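Long-range contacts in disulphide isomerase (PDB 3FK8), which probably makes, breaks or rearranges disulphide bonds in other proteins: residues Leu6-His11 / Gly37-Thr42; Leu33-Ala38 / Phe64-Ile69; Gly91-Val96 / Ala114-Met119. One frame throughout, in Å; residues are numbered along the deposited sequence. Where two conformers were deposited one is given.

Interaction 1. Residues Leu6-His11 / Gly37-Thr42; sequences LPYDEH and GANWCT. With FMT (formic acid), chain B.
Asn39 carries the polar side of this contact, its carboxamide set between Tyr8 and Glu10. OD1 accepts from Tyr8 N at 2.9 Å, in the carbonyl plane on a lone pair, and ND2 returns a nearly straight bond to Tyr8 O of 3.0 Å (171° at the hydrogen). One amide thus reads both backbone groups of Tyr8, which fixes its rotation; asparagine suits the place because donor and acceptor sit side by side. The second ND2 hydrogen goes tip to tip to Glu10 OE2 at 2.9 Å, met on the anti side of the carboxylate. A water extends the network, donating to Glu10 OE2 and accepting from Asn39 N.

The place is the turn of a thioredoxin-type fold: Ala38-Cys41 form a type I turn after strand 32-37, and Cys41 stands at the N-cap of helix 42-51, where it begins a Cys-x-x-Cys pattern that is probably the redox site. A formic acid, probably from the crystallisation liquor, lies there, with O1 3.1 Å from the donor Thr42 N.

Van der Waals contacts complete the interface. The Tyr8 ring lays one face on the backbone of Gly37, whose C lies 3.5 Å above the ring centre, while Ala38 N sits nearer the rim. The bare CA of Gly37 lies 3.4 Å from Tyr8 OH, an approach that suits a residue without a side chain. Pro7 slides past the carboxamide with CD 3.1 Å from Asn39 OD1, and the Leu6 side chain crosses that of Asn39 at about a right angle, its CB against the amide.

Interaction 2. Residues Leu33-Ala38 / Phe64-Ile69; sequences LLVFGA and FEVVKI
Ile69 lays its CD1 methyl over one face of the Phe36 ring, 3.9 Å from the centroid and 22° off the normal, a CH-pi contact displaced toward the rim, with Phe36 CZ the nearest ring atom. The two side chains lie side by side and point the same way. Ile69 CG1 is anti to the carbonyl carbon (chi1 -61°), and from it CD1 reaches both the ring and Leu34 CB. Next along this face, Leu34 CD2 meets Val67 CB at 4.0 Å, again with the side chains side by side. Val18 and Ala21 of helix 14-28 cover Ile69 and Val67, so branched and aromatic residues suit this buried face.

On the other face Leu33 CB touches Phe64 CD1 at 4.0 Å, and helix 121-132 packs on both residues through Phe128, Ile131 and Thr132. Val35 CB rests against CG of Lys68, a residue that offers an aliphatic stem to the sheet and a charge to its margin: the chain bends at chi3 and NZ forms a salt bridge with Asp48.

Five backbone bonds join the strands in alternation. Leu33 N gives the shortest, 2.7 Å to Glu65 O; Val67 N and Ile69 N then donate to Leu33 O and Val35 O, Val35 N to Val67 O, and Gly37 N closes the series at 3.1 Å from Ile69 O. Several of these carbonyls also receive a CA-H, as where Lys68 CA lies 3.4 Å from Val35 O. The strand segments run parallel at 19°, joined through helices 42-51 and 54-63, which is the beta-alpha-beta arrangement at the heart of the thioredoxin fold.

Interaction 3. Residues Gly91-Val96 / Ala114-Met119; sequences GIPAVV and ANARKM
The cis-proline loop, a hallmark of the thioredoxin fold, supplies one side of this contact: the peptide before Pro93 is cis, and the loop leads into strand 94-98 beside the Cys-x-x-Cys helix, where Pro93 touches Cys44. In relatives the equivalent proline lines the redox site, and the same is probable here. The other side is a loop leading through the short 3-10 turn 116-118 toward helix 121-132.

Contact between the two is light, and no hydrogen bond crosses it. Ala114 does most of the touching: its CA lies 3.6 Å from Ile92 O and its CB 3.9 Å from the same oxygen, so a small residue fits close against the backbone of the loop. Ala114 CB also approaches Gly91 CA at 4.4 Å. Gly91 has a positive phi (phi 114°, psi 162°), and both this backbone conformation and the nearness of Ala114 CB suit glycine, which has no side chain to place.

Beside this, the Pro93 ring extends CG toward the methyl of Ala116, 4.3 Å from CB, a loose apolar contact. Pro93 also touches Asp43 and Leu47 of helix 42-51. Ala116 starts the 3-10 turn, and its carbonyl accepts from Met119 N, a selenomethionine here.

Farther out, Arg117 NH1 forms a salt bridge with Asp43 and also donates to Asn115 OD1 at 2.9 Å, with that oxygen in the guanidinium plane and the angle at the hydrogen 164°.

How the interactions relate
From the N terminus, interaction 1 ties the segment before helix 14-28 to the turn after strand 32-37, closing a loop that contains that helix and most of strand 32-37. Interaction 2 starts on the strand where this loop ends, sharing Gly37 and Ala38, and closes a second loop over helices 42-51 and 54-63. Interaction 3 follows in series, neither nesting in nor crossing the other two, and spans the hairpin of strands 94-98 and 104-107. Interactions 1 and 2 also meet where Pro7 O accepts from Lys68 NZ, while interactions 2 and 3 join as neighbouring strands 32-37 and 94-98. Interactions 1 and 3 converge beside the Cys-x-x-Cys turn, where Trp40 packs on Ile92.

Interaction 1. Residues Leu6-His11 / Gly37-Thr42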
loop_
_atom_site.group_PDB
_atom_site.type_symbol
_atom_site.label_atom_id
_atom_site.label_comp_id
_atom_site.label_asym_id
_atom_site.label_seq_id
_atom_site.Cartn_x
_atom_site.Cartn_y
_atom_site.Cartn_z
ATOM N N LEU A 6 -1.312 15.517 2.768
ATOM C CA LEU A 6 -1.039 14.269 3.502
ATOM C C LEU A 6 -1.215 12.997 2.672
ATOM O O LEU A 6 -2.161 12.886 1.896
ATOM C CB LEU A 6 -1.965 14.223 4.711
ATOM C CG LEU A 6 -1.792 15.405 5.663
ATOM C CD1 LEU A 6 -2.862 15.438 6.734
ATOM C CD2 LEU A 6 -0.407 15.368 6.298
ATOM N N PRO A 7 -0.325 11.999 2.867
ATOM C CA PRO A 7 -0.519 10.807 1.999
ATOM C C PRO A 7 -1.765 9.967 2.302
ATOM O O PRO A 7 -2.334 9.360 1.402
ATOM C CB PRO A 7 0.747 9.978 2.226
ATOM C CG PRO A 7 1.426 10.595 3.464
ATOM C CD PRO A 7 0.947 11.989 3.619
ATOM N N TYR A 8 -2.200 9.959 3.552
ATOM C CA TYR A 8 -3.362 9.186 3.951
ATOM C C TYR A 8 -4.565 10.084 4.189
ATOM O O TYR A 8 -4.451 11.161 4.788
ATOM C CB TYR A 8 -3.026 8.357 5.193
ATOM C CG TYR A 8 -2.003 7.278 4.871
ATOM C CD1 TYR A 8 -2.406 6.024 4.467
ATOM C CD2 TYR A 8 -0.650 7.561 4.905
ATOM C CE1 TYR A 8 -1.483 5.064 4.137
ATOM C CE2 TYR A 8 0.288 6.604 4.546
ATOM C CZ TYR A 8 -0.138 5.361 4.177
ATOM O OH TYR A 8 0.772 4.403 3.823
ATOM N N ASP A 9 -5.721 9.593 3.767
ATOM C CA ASP A 9 -6.950 10.334 3.939
ATOM C C ASP A 9 -7.657 9.775 5.145
ATOM O O ASP A 9 -8.247 8.683 5.102
ATOM C CB ASP A 9 -7.836 10.207 2.698
ATOM C CG ASP A 9 -9.144 11.005 2.797
ATOM O OD1 ASP A 9 -9.397 11.662 3.843
ATOM O OD2 ASP A 9 -9.904 10.943 1.799
ATOM N N GLU A 10 -7.588 10.520 6.241
ATOM C CA GLU A 10 -8.122 10.075 7.505
ATOM C C GLU A 10 -9.657 9.995 7.536
ATOM O O GLU A 10 -10.223 9.382 8.436
ATOM C CB GLU A 10 -7.578 10.962 8.624
ATOM C CG GLU A 10 -6.027 10.928 8.629
ATOM C CD GLU A 10 -5.325 11.693 9.747
ATOM O OE1 GLU A 10 -5.974 12.117 10.730
ATOM O OE2 GLU A 10 -4.091 11.857 9.636
ATOM N N HIS A 11 -10.298 10.570 6.518
ATOM C CA HIS A 11 -11.748 10.622 6.399
ATOM C C HIS A 11 -12.311 9.619 5.422
ATOM O O HIS A 11 -13.550 9.486 5.341
ATOM C CB HIS A 11 -12.195 12.049 5.999
ATOM C CG HIS A 11 -11.720 13.087 6.950
ATOM N ND1 HIS A 11 -12.036 13.041 8.286
ATOM C CD2 HIS A 11 -10.796 14.065 6.803
ATOM C CE1 HIS A 11 -11.409 14.022 8.909
ATOM N NE2 HIS A 11 -10.647 14.652 8.032
ATOM N N GLY A 37 -0.848 2.489 6.347
ATOM C CA GLY A 37 0.099 3.396 6.968
ATOM C C GLY A 37 -0.645 4.523 7.644
ATOM O O GLY A 37 -1.872 4.453 7.857
ATOM N N ALA A 38 0.070 5.595 7.974
ATOM C CA ALA A 38 -0.551 6.721 8.643
ATOM C C ALA A 38 0.328 7.932 8.415
ATOM O O ALA A 38 1.545 7.824 8.207
ATOM C CB ALA A 38 -0.718 6.472 10.129
ATOM N N ASN A 39 -0.249 9.124 8.573
ATOM C CA ASN A 39 0.480 10.358 8.307
ATOM C C ASN A 39 1.558 10.685 9.320
ATOM O O ASN A 39 2.506 11.384 8.970
ATOM C CB ASN A 39 -0.517 11.523 8.189
ATOM C CG ASN A 39 -1.381 11.410 6.957
ATOM O OD1 ASN A 39 -0.924 11.009 5.894
ATOM N ND2 ASN A 39 -2.654 11.722 7.100
ATOM N N TRP A 40 1.429 10.183 10.542
ATOM C CA TRP A 40 2.442 10.437 11.574
ATOM C C TRP A 40 3.711 9.664 11.332
ATOM O O TRP A 40 4.723 9.977 11.950
ATOM C CB TRP A 40 1.897 10.128 12.985
ATOM C CG TRP A 40 1.515 8.720 13.167
ATOM C CD1 TRP A 40 0.227 8.189 13.061
ATOM C CD2 TRP A 40 2.379 7.603 13.485
ATOM N NE1 TRP A 40 0.275 6.831 13.287
ATOM C CE2 TRP A 40 1.568 6.431 13.525
ATOM C CE3 TRP A 40 3.754 7.468 13.724
ATOM C CZ2 TRP A 40 2.094 5.163 13.824
ATOM C CZ3 TRP A 40 4.266 6.226 14.023
ATOM C CH2 TRP A 40 3.443 5.078 14.066
ATOM N N CYS A 41 3.663 8.618 10.500
ATOM C CA CYS A 41 4.790 7.721 10.378
ATOM C C CYS A 41 5.762 8.153 9.288
ATOM O O CYS A 41 5.404 8.265 8.107
ATOM C CB CYS A 41 4.257 6.361 10.075
ATOM S SG CYS A 41 5.639 5.168 9.730
ATOM N N THR A 42 6.978 8.470 9.716
ATOM C CA THR A 42 7.948 9.021 8.789
ATOM C C THR A 42 8.310 7.994 7.708
ATOM O O THR A 42 8.593 8.381 6.583
ATOM C CB THR A 42 9.179 9.628 9.532
ATOM O OG1 THR A 42 9.894 8.606 10.259
ATOM C CG2 THR A 42 8.681 10.674 10.483
HETATM C C FMT B . 7.601 7.310 13.002
HETATM O O1 FMT B . 7.528 8.537 12.802
HETATM O O2 FMT B . 7.812 6.436 12.144
HETATM O O HOH W 1 -2.936 9.171 9.531
#

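Interaction 2. Residues Leu33-Ala38 / Phe64-Ile69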
loop_
_atom_site.group_PDB
_atom_site.type_symbol
_atom_site.label_atom_id
_atom_site.label_comp_id
_atom_site.label_asym_id
_atom_site.label_seq_id
_atom_site.Cartn_x
_atom_site.Cartn_y
_atom_site.Cartn_z
ATOM N N LEU A 33 -2.852 -3.080 -5.066
ATOM C CA LEU A 33 -1.914 -2.843 -3.998
ATOM C C LEU A 33 -2.601 -2.055 -2.887
ATOM O O LEU A 33 -3.076 -0.948 -3.106
ATOM C CB LEU A 33 -0.803 -2.018 -4.591
ATOM C CG LEU A 33 0.329 -1.606 -3.725
ATOM C CD1 LEU A 33 1.081 -2.861 -3.264
ATOM C CD2 LEU A 33 1.284 -0.652 -4.452
ATOM N N LEU A 34 -2.703 -2.682 -1.732
ATOM C CA LEU A 34 -3.212 -2.013 -0.537
ATOM C C LEU A 34 -2.014 -1.557 0.317
ATOM O O LEU A 34 -1.168 -2.388 0.673
ATOM C CB LEU A 34 -4.035 -2.978 0.276
ATOM C CG LEU A 34 -5.209 -3.678 -0.381
ATOM C CD1 LEU A 34 -6.013 -4.528 0.587
ATOM C CD2 LEU A 34 -6.103 -2.670 -1.083
ATOM N N VAL A 35 -1.953 -0.264 0.593
ATOM C CA VAL A 35 -0.839 0.304 1.352
ATOM C C VAL A 35 -1.373 0.799 2.666
ATOM O O VAL A 35 -2.177 1.746 2.710
ATOM C CB VAL A 35 -0.126 1.464 0.608
ATOM C CG1 VAL A 35 1.095 1.883 1.382
ATOM C CG2 VAL A 35 0.207 1.040 -0.839
ATOM N N PHE A 36 -0.990 0.115 3.748
ATOM C CA PHE A 36 -1.450 0.472 5.110
ATOM C C PHE A 36 -0.416 1.360 5.790
ATOM O O PHE A 36 0.762 1.011 5.862
ATOM C CB PHE A 36 -1.617 -0.793 5.932
ATOM C CG PHE A 36 -2.742 -1.682 5.488
ATOM C CD1 PHE A 36 -3.978 -1.646 6.169
ATOM C CD2 PHE A 36 -2.603 -2.560 4.411
ATOM C CE1 PHE A 36 -5.025 -2.485 5.755
ATOM C CE2 PHE A 36 -3.671 -3.397 4.025
ATOM C CZ PHE A 36 -4.834 -3.361 4.681
ATOM N N GLY A 37 -0.848 2.489 6.347
ATOM C CA GLY A 37 0.099 3.396 6.968
ATOM C C GLY A 37 -0.645 4.523 7.644
ATOM O O GLY A 37 -1.872 4.453 7.857
ATOM N N ALA A 38 0.070 5.595 7.974
ATOM C CA ALA A 38 -0.551 6.721 8.643
ATOM C C ALA A 38 0.328 7.932 8.415
ATOM O O ALA A 38 1.545 7.824 8.207
ATOM C CB ALA A 38 -0.718 6.472 10.129
ATOM N N PHE A 64 -0.571 -1.898 -11.182
ATOM C CA PHE A 64 -1.467 -2.047 -10.027
ATOM C C PHE A 64 -2.585 -1.061 -10.022
ATOM O O PHE A 64 -2.463 0.058 -10.553
ATOM C CB PHE A 64 -0.689 -1.774 -8.718
ATOM C CG PHE A 64 0.459 -2.711 -8.475
ATOM C CD1 PHE A 64 0.212 -3.979 -7.937
ATOM C CD2 PHE A 64 1.794 -2.297 -8.728
ATOM C CE1 PHE A 64 1.264 -4.844 -7.719
ATOM C CE2 PHE A 64 2.848 -3.167 -8.507
ATOM C CZ PHE A 64 2.579 -4.446 -7.979
ATOM N N GLU A 65 -3.687 -1.461 -9.412
ATOM C CA GLU A 65 -4.641 -0.492 -8.853
ATOM C C GLU A 65 -4.154 -0.256 -7.440
ATOM O O GLU A 65 -3.504 -1.148 -6.869
ATOM C CB GLU A 65 -6.048 -1.082 -8.853
ATOM C CG GLU A 65 -6.607 -1.351 -10.277
ATOM C CD GLU A 65 -6.741 -0.107 -11.124
ATOM O OE1 GLU A 65 -7.101 0.975 -10.595
ATOM O OE2 GLU A 65 -6.455 -0.194 -12.347
ATOM N N VAL A 66 -4.315 0.934 -6.897
ATOM C CA VAL A 66 -3.699 1.230 -5.575
ATOM C C VAL A 66 -4.707 1.902 -4.647
ATOM O O VAL A 66 -5.495 2.765 -5.068
ATOM C CB VAL A 66 -2.559 2.225 -5.715
ATOM C CG1 VAL A 66 -1.896 2.522 -4.366
ATOM C CG2 VAL A 66 -1.528 1.754 -6.688
ATOM N N VAL A 67 -4.688 1.491 -3.380
ATOM C CA VAL A 67 -5.500 2.106 -2.311
ATOM C C VAL A 67 -4.620 2.302 -1.104
ATOM O O VAL A 67 -3.960 1.353 -0.684
ATOM C CB VAL A 67 -6.691 1.226 -1.855
ATOM C CG1 VAL A 67 -7.465 1.868 -0.681
ATOM C CG2 VAL A 67 -7.626 0.955 -3.004
ATOM N N LYS A 68 -4.641 3.513 -0.535
ATOM C CA LYS A 68 -3.973 3.801 0.743
ATOM C C LYS A 68 -4.954 3.720 1.874
ATOM O O LYS A 68 -6.020 4.341 1.755
ATOM C CB LYS A 68 -3.289 5.160 0.727
ATOM C CG LYS A 68 -1.917 5.132 0.036
ATOM C CD LYS A 68 -1.217 6.494 0.129
ATOM C CE LYS A 68 -1.648 7.383 -1.017
ATOM N NZ LYS A 68 -0.914 8.707 -1.072
ATOM N N ILE A 69 -4.658 2.932 2.903
ATOM C CA ILE A 69 -5.551 2.717 4.034
ATOM C C ILE A 69 -4.905 3.311 5.296
ATOM O O ILE A 69 -3.836 2.847 5.745
ATOM C CB ILE A 69 -5.846 1.203 4.261
ATOM C CG1 ILE A 69 -6.525 0.683 2.994
ATOM C CG2 ILE A 69 -6.701 1.009 5.448
ATOM C CD1 ILE A 69 -6.257 -0.693 2.668
#

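Interaction 3. Residues Gly91-Val96 / Ala114-Met119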
loop_
_atom_site.group_PDB
_atom_site.type_symbol
_atom_site.label_atom_id
_atom_site.label_comp_id
_atom_site.label_asym_id
_atom_site.label_seq_id
_atom_site.Cartn_x
_atom_site.Cartn_y
_atom_site.Cartn_z
ATOM N N GLY A 91 4.637 -4.041 11.449
ATOM C CA GLY A 91 5.065 -2.650 11.263
ATOM C C GLY A 91 4.389 -1.976 10.063
ATOM O O GLY A 91 3.907 -2.666 9.162
ATOM N N ILE A 92 4.425 -0.646 10.046
ATOM C CA ILE A 92 3.989 0.162 8.911
ATOM C C ILE A 92 5.150 0.985 8.354
ATOM O O ILE A 92 6.102 1.297 9.065
ATOM C CB ILE A 92 2.751 1.077 9.253
ATOM C CG1 ILE A 92 3.084 1.974 10.447
ATOM C CG2 ILE A 92 1.482 0.230 9.458
ATOM C CD1 ILE A 92 2.038 3.076 10.620
ATOM N N PRO A 93 5.094 1.331 7.059
ATOM C CA PRO A 93 4.052 0.947 6.096
ATOM C C PRO A 93 4.099 -0.512 5.790
ATOM O O PRO A 93 5.139 -1.146 5.900
ATOM C CB PRO A 93 4.402 1.795 4.854
ATOM C CG PRO A 93 5.898 1.989 4.981
ATOM C CD PRO A 93 6.157 2.144 6.447
ATOM N N ALA A 94 2.960 -1.070 5.425
ATOM C CA ALA A 94 2.809 -2.487 5.062
ATOM C C ALA A 94 1.961 -2.591 3.832
ATOM O O ALA A 94 1.129 -1.735 3.579
ATOM C CB ALA A 94 2.199 -3.268 6.202
ATOM N N VAL A 95 2.177 -3.628 3.034
ATOM C CA VAL A 95 1.410 -3.768 1.808
ATOM C C VAL A 95 0.778 -5.155 1.690
ATOM O O VAL A 95 1.292 -6.137 2.247
ATOM C CB VAL A 95 2.163 -3.350 0.507
ATOM C CG1 VAL A 95 2.736 -1.848 0.557
ATOM C CG2 VAL A 95 3.271 -4.220 0.306
ATOM N N VAL A 96 -0.339 -5.180 0.977
ATOM C CA VAL A 96 -0.985 -6.422 0.541
ATOM C C VAL A 96 -1.143 -6.315 -0.968
ATOM O O VAL A 96 -1.591 -5.296 -1.466
ATOM C CB VAL A 96 -2.378 -6.623 1.207
ATOM C CG1 VAL A 96 -3.050 -7.914 0.738
ATOM C CG2 VAL A 96 -2.251 -6.597 2.687
ATOM N N ALA A 114 9.153 -1.433 6.780
ATOM C CA ALA A 114 9.000 -0.650 8.006
ATOM C C ALA A 114 10.141 0.365 8.225
ATOM O O ALA A 114 10.021 1.240 9.077
ATOM C CB ALA A 114 8.799 -1.564 9.187
ATOM N N ASN A 115 11.237 0.222 7.473
ATOM C CA ASN A 115 12.313 1.222 7.484
ATOM C C ASN A 115 12.414 1.947 6.161
ATOM O O ASN A 115 13.516 2.325 5.748
ATOM C CB ASN A 115 13.625 0.589 7.952
ATOM C CG ASN A 115 13.598 0.395 9.456
ATOM O OD1 ASN A 115 13.796 1.351 10.216
ATOM N ND2 ASN A 115 13.287 -0.832 9.897
ATOM N N ALA A 116 11.269 2.184 5.501
ATOM C CA ALA A 116 11.297 2.817 4.167
ATOM C C ALA A 116 11.995 4.184 4.166
ATOM O O ALA A 116 12.533 4.571 3.135
ATOM C CB ALA A 116 9.883 2.940 3.612
ATOM N N ARG A 117 12.029 4.919 5.279
ATOM C CA ARG A 117 12.762 6.206 5.272
ATOM C C ARG A 117 14.257 6.055 4.988
ATOM O O ARG A 117 14.891 7.033 4.621
ATOM C CB ARG A 117 12.512 7.008 6.570
ATOM C CG ARG A 117 13.419 6.560 7.676
ATOM C CD ARG A 117 12.742 6.867 9.056
ATOM N NE ARG A 117 13.655 6.437 10.113
ATOM C CZ ARG A 117 13.878 5.158 10.472
ATOM N NH1 ARG A 117 13.184 4.133 9.913
ATOM N NH2 ARG A 117 14.826 4.928 11.414
ATOM N N LYS A 118 14.810 4.856 5.195
ATOM C CA LYS A 118 16.217 4.567 4.994
ATOM C C LYS A 118 16.447 3.946 3.626
ATOM O O LYS A 118 17.604 3.778 3.242
ATOM C CB LYS A 118 16.704 3.574 6.057
ATOM C CG LYS A 118 16.695 4.059 7.508
ATOM C CD LYS A 118 17.405 5.398 7.697
ATOM C CE LYS A 118 17.434 5.926 9.138
ATOM N NZ LYS A 118 18.286 7.194 9.299
HETATM N N MSE A 119 15.387 3.545 2.921
HETATM C CA MSE A 119 15.531 2.879 1.636
HETATM C C MSE A 119 15.809 3.885 0.544
HETATM O O MSE A 119 15.370 5.039 0.605
HETATM C CB MSE A 119 14.281 2.055 1.369
HETATM C CG MSE A 119 14.149 0.889 2.315
HETATM SE SE MSE A 119 12.516 -0.176 1.949
HETATM C CE MSE A 119 13.067 -0.887 0.223
#